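Local coordinates for putative type 11 methyltransferase (Sulfolobus solfataricus, PDB 3I9F), which probably acts as an S-adenosylmethionine-dependent methyltransferase and binds zinc ions, at residues R107-K115 and R127-F137. Residues are numbered along the deposited sequence; the frame is centred on the assembly and turned at random.
Sequences RVIIIDWRK and RMDEKDYMGWF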
ATOM      1  N   ARG B 107     -13.865  -3.107  14.316  1.00 40.87           N
ATOM      2  CA  ARG B 107     -15.213  -3.512  13.923  1.00 40.95           C
ATOM      3  C   ARG B 107     -15.255  -3.931  12.438  1.00 39.49           C
ATOM      4  O   ARG B 107     -14.618  -3.312  11.592  1.00 38.68           O
ATOM      5  CB  ARG B 107     -16.189  -2.324  14.131  1.00 42.19           C
ATOM      6  CG  ARG B 107     -17.077  -2.318  15.391  1.00 44.87           C
ATOM      7  CD  ARG B 107     -16.383  -2.778  16.610  1.00 49.82           C
ATOM      8  NE  ARG B 107     -17.143  -2.562  17.825  1.00 52.81           N
ATOM      9  CZ  ARG B 107     -16.697  -2.871  19.044  1.00 54.74           C
ATOM     10  NH1 ARG B 107     -17.456  -2.615  20.105  1.00 56.12           N
ATOM     11  NH2 ARG B 107     -15.501  -3.427  19.212  1.00 53.38           N
ATOM     12  N   VAL B 108     -16.024  -4.976  12.130  1.00 38.26           N
ATOM     13  CA  VAL B 108     -16.307  -5.345  10.756  1.00 36.55           C
ATOM     14  C   VAL B 108     -17.737  -4.953  10.406  1.00 36.28           C
ATOM     15  O   VAL B 108     -18.655  -5.271  11.132  1.00 34.67           O
ATOM     16  CB  VAL B 108     -16.115  -6.862  10.553  1.00 36.79           C
ATOM     17  CG1 VAL B 108     -16.574  -7.294   9.122  1.00 34.10           C
ATOM     18  CG2 VAL B 108     -14.638  -7.251  10.842  1.00 34.33           C
ATOM     19  N   ILE B 109     -17.915  -4.261   9.293  1.00 36.50           N
ATOM     20  CA  ILE B 109     -19.237  -3.892   8.822  1.00 37.55           C
ATOM     21  C   ILE B 109     -19.601  -4.723   7.611  1.00 38.14           C
ATOM     22  O   ILE B 109     -18.933  -4.626   6.605  1.00 39.13           O
ATOM     23  CB  ILE B 109     -19.317  -2.409   8.389  1.00 37.53           C
ATOM     24  CG1 ILE B 109     -18.800  -1.482   9.501  1.00 39.22           C
ATOM     25  CG2 ILE B 109     -20.734  -2.055   8.061  1.00 36.98           C
ATOM     26  CD1 ILE B 109     -18.143  -0.191   8.998  1.00 39.14           C
ATOM     27  N   ILE B 110     -20.673  -5.517   7.707  1.00 38.48           N
ATOM     28  CA  ILE B 110     -21.227  -6.244   6.574  1.00 38.05           C
ATOM     29  C   ILE B 110     -22.490  -5.587   6.050  1.00 38.49           C
ATOM     30  O   ILE B 110     -23.423  -5.358   6.802  1.00 38.67           O
ATOM     31  CB  ILE B 110     -21.632  -7.703   6.953  1.00 38.26           C
ATOM     32  CG1 ILE B 110     -20.451  -8.479   7.563  1.00 37.58           C
ATOM     33  CG2 ILE B 110     -22.232  -8.447   5.743  1.00 35.32           C
ATOM     34  CD1 ILE B 110     -19.143  -8.260   6.897  1.00 36.91           C
ATOM     35  N   ILE B 111     -22.507  -5.293   4.755  1.00 38.86           N
ATOM     36  CA  ILE B 111     -23.727  -5.024   4.018  1.00 39.05           C
ATOM     37  C   ILE B 111     -23.822  -6.035   2.893  1.00 39.59           C
ATOM     38  O   ILE B 111     -22.856  -6.256   2.182  1.00 41.33           O
ATOM     39  CB  ILE B 111     -23.732  -3.614   3.424  1.00 39.46           C
ATOM     40  CG1 ILE B 111     -23.637  -2.576   4.564  1.00 40.73           C
ATOM     41  CG2 ILE B 111     -24.999  -3.382   2.624  1.00 36.94           C
ATOM     42  CD1 ILE B 111     -23.277  -1.166   4.090  1.00 41.70           C
ATOM     43  N   ASP B 112     -24.973  -6.678   2.751  1.00 39.57           N
ATOM     44  CA  ASP B 112     -25.208  -7.585   1.659  1.00 39.40           C
ATOM     45  C   ASP B 112     -26.690  -7.730   1.439  1.00 39.25           C
ATOM     46  O   ASP B 112     -27.493  -7.359   2.300  1.00 39.01           O
ATOM     47  CB  ASP B 112     -24.603  -8.976   1.934  1.00 39.40           C
ATOM     48  CG  ASP B 112     -24.102  -9.669   0.656  1.00 40.00           C
ATOM     49  OD1 ASP B 112     -24.393  -9.165  -0.457  1.00 41.36           O
ATOM     50  OD2 ASP B 112     -23.384 -10.704   0.752  1.00 40.32           O
ATOM     51  N   TRP B 113     -27.014  -8.316   0.286  1.00 39.06           N
ATOM     52  CA  TRP B 113     -28.355  -8.566  -0.175  1.00 39.67           C
ATOM     53  C   TRP B 113     -29.094  -9.604   0.641  1.00 40.94           C
ATOM     54  O   TRP B 113     -28.499 -10.564   1.064  1.00 41.74           O
ATOM     55  CB  TRP B 113     -28.292  -9.048  -1.607  1.00 39.23           C
ATOM     56  CG  TRP B 113     -27.854  -8.012  -2.581  1.00 39.45           C
ATOM     57  CD1 TRP B 113     -26.583  -7.752  -2.975  1.00 39.44           C
ATOM     58  CD2 TRP B 113     -28.688  -7.088  -3.285  1.00 38.14           C
ATOM     59  NE1 TRP B 113     -26.567  -6.731  -3.900  1.00 39.63           N
ATOM     60  CE2 TRP B 113     -27.844  -6.301  -4.107  1.00 39.30           C
ATOM     61  CE3 TRP B 113     -30.061  -6.874  -3.333  1.00 38.26           C
ATOM     62  CZ2 TRP B 113     -28.332  -5.316  -4.971  1.00 38.67           C
ATOM     63  CZ3 TRP B 113     -30.558  -5.874  -4.186  1.00 37.91           C
ATOM     64  CH2 TRP B 113     -29.695  -5.109  -4.982  1.00 39.56           C
ATOM     65  N   ARG B 114     -30.392  -9.439   0.864  1.00 42.57           N
ATOM     66  CA  ARG B 114     -31.110 -10.453   1.635  1.00 44.25           C
ATOM     67  C   ARG B 114     -31.181 -11.721   0.779  1.00 44.09           C
ATOM     68  O   ARG B 114     -31.210 -11.651  -0.444  1.00 42.94           O
ATOM     69  CB  ARG B 114     -32.505 -10.013   2.053  1.00 44.76           C
ATOM     70  CG  ARG B 114     -32.549  -8.705   2.797  1.00 49.85           C
ATOM     71  CD  ARG B 114     -33.940  -8.427   3.343  1.00 55.85           C
ATOM     72  NE  ARG B 114     -34.231  -6.994   3.487  1.00 61.64           N
ATOM     73  CZ  ARG B 114     -33.985  -6.239   4.580  1.00 65.79           C
ATOM     74  NH1 ARG B 114     -33.393  -6.748   5.682  1.00 66.13           N
ATOM     75  NH2 ARG B 114     -34.332  -4.939   4.575  1.00 65.91           N
ATOM     76  N   LYS B 115     -31.231 -12.857   1.460  1.00 44.42           N
ATOM     77  CA  LYS B 115     -31.240 -14.159   0.844  1.00 45.17           C
ATOM     78  C   LYS B 115     -32.682 -14.586   0.551  1.00 46.14           C
ATOM     79  O   LYS B 115     -33.192 -15.550   1.107  1.00 45.32           O
ATOM     80  CB  LYS B 115     -30.544 -15.134   1.795  1.00 45.03           C
ATOM     81  CG  LYS B 115     -30.162 -16.490   1.196  1.00 44.67           C
ATOM     82  CD  LYS B 115     -29.628 -17.402   2.291  1.00 44.26           C
ATOM     83  CE  LYS B 115     -28.762 -18.534   1.781  1.00 44.76           C
ATOM     84  NZ  LYS B 115     -28.413 -19.490   2.910  1.00 45.71           N
ATOM     85  N   ARG B 127     -26.056 -15.777  -2.703  1.00 39.51           N
ATOM     86  CA  ARG B 127     -26.316 -14.869  -1.574  1.00 38.10           C
ATOM     87  C   ARG B 127     -26.177 -15.529  -0.240  1.00 37.28           C
ATOM     88  O   ARG B 127     -26.483 -16.705  -0.097  1.00 37.47           O
ATOM     89  CB  ARG B 127     -27.746 -14.325  -1.626  1.00 37.82           C
ATOM     90  CG  ARG B 127     -28.000 -13.407  -2.766  1.00 37.13           C
ATOM     91  CD  ARG B 127     -29.327 -12.711  -2.679  1.00 34.77           C
ATOM     92  NE  ARG B 127     -29.633 -12.047  -3.930  1.00 37.65           N
ATOM     93  CZ  ARG B 127     -30.564 -11.109  -4.117  1.00 35.64           C
ATOM     94  NH1 ARG B 127     -31.298 -10.671  -3.124  1.00 34.03           N
ATOM     95  NH2 ARG B 127     -30.717 -10.585  -5.314  1.00 35.22           N
ATOM     96  N   MET B 128     -25.822 -14.714   0.744  1.00 36.82           N
ATOM     97  CA  MET B 128     -25.599 -15.130   2.109  1.00 36.51           C
ATOM     98  C   MET B 128     -26.388 -14.255   3.089  1.00 37.82           C
ATOM     99  O   MET B 128     -26.346 -13.025   2.999  1.00 37.70           O
ATOM    100  CB  MET B 128     -24.106 -15.006   2.457  1.00 35.70           C
ATOM    101  CG  MET B 128     -23.124 -15.960   1.699  1.00 32.94           C
ATOM    102  SD  MET B 128     -21.373 -15.566   1.946  1.00 23.45           S
ATOM    103  CE  MET B 128     -21.431 -15.261   3.692  1.00 24.77           C
ATOM    104  N   ASP B 129     -27.040 -14.880   4.075  1.00 38.69           N
ATOM    105  CA  ASP B 129     -27.700 -14.148   5.152  1.00 39.45           C
ATOM    106  C   ASP B 129     -26.786 -14.033   6.353  1.00 39.82           C
ATOM    107  O   ASP B 129     -25.654 -14.533   6.339  1.00 39.52           O
ATOM    108  CB  ASP B 129     -29.004 -14.827   5.556  1.00 40.05           C
ATOM    109  CG  ASP B 129     -28.804 -16.275   5.926  1.00 44.10           C
ATOM    110  OD1 ASP B 129     -27.683 -16.619   6.392  1.00 50.39           O
ATOM    111  OD2 ASP B 129     -29.747 -17.076   5.748  1.00 47.30           O
ATOM    112  N   GLU B 130     -27.267 -13.344   7.391  1.00 40.19           N
ATOM    113  CA  GLU B 130     -26.567 -13.273   8.668  1.00 40.45           C
ATOM    114  C   GLU B 130     -25.985 -14.602   9.083  1.00 40.14           C
ATOM    115  O   GLU B 130     -24.812 -14.710   9.427  1.00 40.10           O
ATOM    116  CB  GLU B 130     -27.510 -12.851   9.789  1.00 40.86           C
ATOM    117  CG  GLU B 130     -26.757 -12.582  11.097  1.00 44.09           C
ATOM    118  CD  GLU B 130     -27.604 -11.971  12.217  1.00 45.54           C
ATOM    119  OE1 GLU B 130     -28.441 -11.079  11.932  1.00 47.15           O
ATOM    120  OE2 GLU B 130     -27.402 -12.395  13.381  1.00 45.01           O
ATOM    121  N   LYS B 131     -26.816 -15.627   9.091  1.00 40.07           N
ATOM    122  CA  LYS B 131     -26.357 -16.889   9.630  1.00 40.28           C
ATOM    123  C   LYS B 131     -25.140 -17.385   8.817  1.00 39.39           C
ATOM    124  O   LYS B 131     -24.178 -17.863   9.380  1.00 37.89           O
ATOM    125  CB  LYS B 131     -27.496 -17.895   9.676  1.00 40.31           C
ATOM    126  CG  LYS B 131     -27.092 -19.204  10.329  1.00 45.25           C
ATOM    127  CD  LYS B 131     -28.233 -20.235  10.319  1.00 50.70           C
ATOM    128  CE  LYS B 131     -27.850 -21.504  11.126  1.00 53.59           C
ATOM    129  NZ  LYS B 131     -27.054 -21.237  12.389  1.00 54.68           N
ATOM    130  N   ASP B 132     -25.192 -17.231   7.494  1.00 39.23           N
ATOM    131  CA  ASP B 132     -24.063 -17.609   6.624  1.00 39.33           C
ATOM    132  C   ASP B 132     -22.817 -16.793   6.940  1.00 38.55           C
ATOM    133  O   ASP B 132     -21.719 -17.326   6.984  1.00 39.09           O
ATOM    134  CB  ASP B 132     -24.431 -17.471   5.140  1.00 39.30           C
ATOM    135  CG  ASP B 132     -25.555 -18.429   4.716  1.00 42.18           C
ATOM    136  OD1 ASP B 132     -25.483 -19.636   5.099  1.00 46.72           O
ATOM    137  OD2 ASP B 132     -26.493 -17.986   4.002  1.00 40.35           O
ATOM    138  N   TYR B 133     -23.001 -15.501   7.183  1.00 38.01           N
ATOM    139  CA  TYR B 133     -21.900 -14.644   7.479  1.00 37.15           C
ATOM    140  C   TYR B 133     -21.245 -15.119   8.755  1.00 37.37           C
ATOM    141  O   TYR B 133     -20.026 -15.239   8.804  1.00 38.28           O
ATOM    142  CB  TYR B 133     -22.304 -13.164   7.513  1.00 36.48           C
ATOM    143  CG  TYR B 133     -22.116 -12.473   6.165  1.00 35.53           C
ATOM    144  CD1 TYR B 133     -23.151 -12.332   5.280  1.00 32.60           C
ATOM    145  CD2 TYR B 133     -20.889 -11.972   5.787  1.00 36.38           C
ATOM    146  CE1 TYR B 133     -22.980 -11.715   4.074  1.00 31.73           C
ATOM    147  CE2 TYR B 133     -20.714 -11.346   4.584  1.00 33.43           C
ATOM    148  CZ  TYR B 133     -21.766 -11.239   3.727  1.00 33.72           C
ATOM    149  OH  TYR B 133     -21.586 -10.639   2.489  1.00 34.31           O
ATOM    150  N   MET B 134     -22.017 -15.465   9.760  1.00 37.46           N
ATOM    151  CA  MET B 134     -21.409 -15.805  11.055  1.00 37.81           C
ATOM    152  C   MET B 134     -20.716 -17.189  11.094  1.00 37.74           C
ATOM    153  O   MET B 134     -19.891 -17.436  11.961  1.00 39.04           O
ATOM    154  CB  MET B 134     -22.413 -15.599  12.209  1.00 38.06           C
ATOM    155  CG  MET B 134     -23.061 -14.165  12.199  1.00 37.32           C
ATOM    156  SD  MET B 134     -21.941 -12.753  11.931  1.00 35.47           S
ATOM    157  CE  MET B 134     -20.997 -12.988  13.436  1.00 31.43           C
ATOM    158  N   GLY B 135     -21.011 -18.062  10.139  1.00 37.20           N
ATOM    159  CA  GLY B 135     -20.211 -19.245   9.901  1.00 36.44           C
ATOM    160  C   GLY B 135     -18.789 -18.881   9.503  1.00 36.54           C
ATOM    161  O   GLY B 135     -17.861 -19.493   9.977  1.00 37.17           O
ATOM    162  N   TRP B 136     -18.609 -17.867   8.662  1.00 36.34           N
ATOM    163  CA  TRP B 136     -17.264 -17.407   8.275  1.00 36.29           C
ATOM    164  C   TRP B 136     -16.581 -16.516   9.322  1.00 37.43           C
ATOM    165  O   TRP B 136     -15.362 -16.621   9.603  1.00 36.47           O
ATOM    166  CB  TRP B 136     -17.334 -16.617   6.965  1.00 35.24           C
ATOM    167  CG  TRP B 136     -17.755 -17.450   5.868  1.00 33.76           C
ATOM    168  CD1 TRP B 136     -19.007 -17.533   5.326  1.00 34.03           C
ATOM    169  CD2 TRP B 136     -16.956 -18.371   5.165  1.00 31.63           C
ATOM    170  NE1 TRP B 136     -19.028 -18.457   4.336  1.00 31.47           N
ATOM    171  CE2 TRP B 136     -17.777 -18.991   4.212  1.00 32.29           C
ATOM    172  CE3 TRP B 136     -15.622 -18.763   5.270  1.00 33.67           C
ATOM    173  CZ2 TRP B 136     -17.299 -19.966   3.324  1.00 32.12           C
ATOM    174  CZ3 TRP B 136     -15.149 -19.728   4.394  1.00 33.71           C
ATOM    175  CH2 TRP B 136     -15.998 -20.331   3.443  1.00 31.69           C
ATOM    176  N   PHE B 137     -17.366 -15.590   9.853  1.00 38.42           N
ATOM    177  CA  PHE B 137     -16.877 -14.658  10.824  1.00 39.33           C
ATOM    178  C   PHE B 137     -17.160 -15.219  12.199  1.00 41.37           C
ATOM    179  O   PHE B 137     -17.742 -14.547  13.033  1.00 41.66           O
ATOM    180  CB  PHE B 137     -17.557 -13.319  10.615  1.00 38.89           C
ATOM    181  CG  PHE B 137     -17.103 -12.594   9.373  1.00 37.70           C
ATOM    182  CD1 PHE B 137     -16.106 -11.644   9.443  1.00 37.76           C
ATOM    183  CD2 PHE B 137     -17.668 -12.868   8.137  1.00 36.17           C
ATOM    184  CE1 PHE B 137     -15.680 -10.986   8.320  1.00 36.53           C
ATOM    185  CE2 PHE B 137     -17.262 -12.213   7.026  1.00 33.73           C
ATOM    186  CZ  PHE B 137     -16.261 -11.271   7.109  1.00 36.73           C
TER
HETATM  187  O   HOH W   1     -20.425  -8.387   1.901  1.00 30.37           O
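Ile110 lays its CG2 methyl over the centre of the Tyr133 ring, 3.5 Å from the centroid and 15° off the ring normal, a CH-pi contact. CG1, beside the backbone N (chi1 -56°), skims the CD2/CE2 side of the ring, and its CD1 reaches on to Phe137 CZ. The methyl CE of Met128 covers the opposite face, completing a sandwich. At its edge, Tyr133 OH donates to Asp112 OD2 at 2.5 Å, approaching from above the carboxylate plane, and accepts from a water bonded to Ile111 O. OD2 is also hydrogen-bonded to His86 ND1, and Trp113 N bonds to OD1, fixing the carboxylate's rotation. A phenylalanine in place of Tyr133 could keep the sandwich but would probably leave Asp112 OD2 and the water each short of a partner. Nearer the strand's start, Val108 CG1 meets Phe137 CE1 obliquely at 3.9 Å.

Past the strand's C-terminal end, Arg127 sends NH1 straight to Arg114 O (2.9 Å, 171°), the oxygen lying in the guanidinium plane; Trp113 CB sits over one face, and Pro122 O takes NH2. Extended beyond CG, Lys115 reaches past Arg127 O to put NZ on the syn lone pair of Asp132 OD2 (2.7 Å). That oxygen also accepts from Asp129 N, while Asp129 OD1 takes Asp132 N: a capping box. Lys115 probably offsets mainly Asp132's charge, its bridge to Asp129 OD2 being long. Tyr133 and Phe137 seat helix 130-136 on strand 106-113, its cap tied to the loop beyond: a beta-alpha-beta crossover to parallel strand 140-146 in the 3-2-1-4-5-7-6 sheet of the Rossmann-like class I methyltransferase fold.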